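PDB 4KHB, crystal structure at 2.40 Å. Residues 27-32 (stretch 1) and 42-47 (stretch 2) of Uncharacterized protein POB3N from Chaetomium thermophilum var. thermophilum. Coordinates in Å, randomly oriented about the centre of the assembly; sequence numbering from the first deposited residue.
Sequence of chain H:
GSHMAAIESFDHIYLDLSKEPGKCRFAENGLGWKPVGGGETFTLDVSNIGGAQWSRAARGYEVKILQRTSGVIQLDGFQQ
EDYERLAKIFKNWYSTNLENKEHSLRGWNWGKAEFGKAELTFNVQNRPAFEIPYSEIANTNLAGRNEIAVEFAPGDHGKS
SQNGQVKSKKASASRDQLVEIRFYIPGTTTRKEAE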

# COMPACT_ATOMS: atom_id res chain seq x y z
N ALA H 27 -16.25 15.44 -15.67
CA ALA H 27 -17.41 16.27 -16.04
C ALA H 27 -18.27 16.51 -14.82
O ALA H 27 -18.05 15.91 -13.77
N GLU H 28 -19.27 17.38 -14.96
CA GLU H 28 -20.21 17.68 -13.88
C GLU H 28 -20.93 16.45 -13.31
O GLU H 28 -21.23 16.40 -12.12
N ASN H 29 -21.23 15.48 -14.17
CA ASN H 29 -22.03 14.33 -13.74
C ASN H 29 -21.22 13.13 -13.26
O ASN H 29 -21.79 12.12 -12.83
N GLY H 30 -19.89 13.22 -13.33
CA GLY H 30 -19.03 12.15 -12.85
C GLY H 30 -17.74 11.99 -13.64
O GLY H 30 -17.33 12.92 -14.34
N LEU H 31 -17.09 10.84 -13.52
CA LEU H 31 -15.81 10.63 -14.20
C LEU H 31 -15.80 9.37 -15.07
O LEU H 31 -16.48 8.38 -14.76
N GLY H 32 -15.02 9.42 -16.14
CA GLY H 32 -14.86 8.29 -17.02
C GLY H 32 -13.40 8.07 -17.35
O GLY H 32 -12.64 9.02 -17.56
N PHE H 42 -14.41 2.67 -17.70
CA PHE H 42 -14.97 2.74 -16.36
C PHE H 42 -15.72 4.06 -16.17
O PHE H 42 -15.31 5.09 -16.70
N THR H 43 -16.82 4.01 -15.41
CA THR H 43 -17.64 5.18 -15.17
C THR H 43 -18.01 5.28 -13.69
O THR H 43 -18.22 4.26 -13.03
N LEU H 44 -18.08 6.50 -13.17
CA LEU H 44 -18.49 6.74 -11.79
C LEU H 44 -19.39 7.98 -11.72
O LEU H 44 -18.95 9.08 -12.06
N ASP H 45 -20.63 7.78 -11.29
CA ASP H 45 -21.60 8.86 -11.23
C ASP H 45 -21.32 9.78 -10.05
O ASP H 45 -20.86 9.32 -9.00
N VAL H 46 -21.60 11.07 -10.22
CA VAL H 46 -21.36 12.08 -9.20
C VAL H 46 -22.06 11.77 -7.88
O VAL H 46 -21.58 12.13 -6.80
N SER H 47 -23.18 11.06 -7.96
CA SER H 47 -23.96 10.71 -6.78
C SER H 47 -23.22 9.74 -5.84
O SER H 47 -23.56 9.66 -4.66

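The contact between these two stretches is a short antiparallel β pairing in which the backbone supplies all the hydrogen bonds across the interface, while a small apolar cluster built around Leu 31 supplies most of the side-chain packing. It illustrates a general principle: where two strands meet, their register decides which side chains become neighbours, and their rotamers decide how closely those neighbours fit.

The strands run almost exactly antiparallel, at 177°. Leu 31 and Leu 44 form the hydrogen-bonded pair, with Leu 31 N donating to Leu 44 O at 2.9 Å and Leu 44 N donating to Leu 31 O, also at 2.9 Å. Because the two residues are directly paired, their side chains emerge on the same face of the sheet. Leu 44 adopts the common t, p conformation. Leu 31, by contrast, has a chi1 of 111°, between the standard wells, with chi2 in m; its end comes nearer to the opposing strand than its CA-to-CB direction alone would suggest. Leu 31 CD1 lies only 3.4 Å from Leu 44 CB, a snug apolar contact. The same methyl reaches the Phe 42 ring, with Leu 31 CD1 3.8 Å from Phe 42 CE2. The CA-to-CB bond of Phe 42 runs sideways to the other stretch, but with chi1 in t its ring comes nearer and meets the methyl at its edge, near the ring plane. One leucine methyl thus touches two residues of the neighbouring strand.

The other face is much more sparsely furnished. Thr 43, with chi1 in m, projects there opposite Gly 32, which has no side chain to offer, so the pair contributes little packing. There would be room for a CB on Gly 32; the backbone nevertheless approaches closely, with Gly 32 CA 3.2 Å from Phe 42 O in a CA-H...O contact.

Gly 30 presents the contrasting case. A CB here would point toward the other stretch and lie 2.1 Å from Leu 44 O, a clash, and the residue's own backbone angles by themselves call for glycine. Its bare CA instead approaches Leu 44 O to 3.2 Å, again as a CA-H...O contact.

Beyond the paired strands, Val 46 points toward stretch 1 with chi1 in p. Val 46 CG1 comes within 3.3 Å of Asn 29 O and Val 46 CB lies 3.8 Å from Glu 28 O, so the side chain packs on the backbone carbonyls of the type I turn that runs from Ala 27 to Gly 30. Beside it, Val 46 N donates to Asn 29 O at 2.8 Å. Glu 28 and Asn 29 lie at the periphery, with the CA-to-CB bond of Glu 28 pointing away from the other stretch and that of Asn 29 sideways.

The polar side chains form no hydrogen bonds across the interface. Asp 45, with chi1 in t, instead serves its own stretch: Asp 45 OD2 accepts from Ser 47 N at 3.1 Å and from Ser 47 OG at 2.7 Å, tying the strand end to the 3-10 segment that follows.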

# COMPACT_ATOMS: atom_id res chain seq x y z
CB ALA H 27 -18.22 15.61 -17.14
CB GLU H 28 -21.22 18.73 -14.33
CG GLU H 28 -21.06 20.09 -13.66
CD GLU H 28 -22.00 21.14 -14.20
OE1 GLU H 28 -22.80 20.82 -15.10
OE2 GLU H 28 -21.93 22.30 -13.73
CB ASN H 29 -22.99 13.89 -14.86
CG ASN H 29 -22.26 13.41 -16.10
OD1 ASN H 29 -21.28 14.00 -16.53
ND2 ASN H 29 -22.76 12.32 -16.69
CB LEU H 31 -14.62 10.68 -13.22
CG LEU H 31 -13.70 9.54 -12.78
CD1 LEU H 31 -14.45 8.38 -12.15
CD2 LEU H 31 -12.76 9.03 -13.88
CB PHE H 42 -13.84 2.63 -15.32
CG PHE H 42 -14.27 2.98 -13.92
CD1 PHE H 42 -14.86 2.03 -13.11
CD2 PHE H 42 -14.04 4.26 -13.41
CE1 PHE H 42 -15.25 2.34 -11.81
CE2 PHE H 42 -14.43 4.57 -12.11
CZ PHE H 42 -15.03 3.61 -11.32
CB THR H 43 -18.93 5.14 -16.04
OG1 THR H 43 -18.59 5.22 -17.43
CG2 THR H 43 -19.87 6.29 -15.69
CB LEU H 44 -17.27 6.92 -10.89
CG LEU H 44 -17.50 7.29 -9.42
CD1 LEU H 44 -18.20 6.17 -8.68
CD2 LEU H 44 -16.19 7.64 -8.74
CB ASP H 45 -23.02 8.28 -11.15
CG ASP H 45 -24.09 9.33 -11.38
OD1 ASP H 45 -24.39 9.62 -12.56
OD2 ASP H 45 -24.64 9.85 -10.39
CB VAL H 46 -21.76 13.49 -9.72
CG1 VAL H 46 -23.21 13.50 -10.18
CG2 VAL H 46 -21.52 14.56 -8.67
CB SER H 47 -25.32 10.15 -7.20
OG SER H 47 -25.17 8.96 -7.95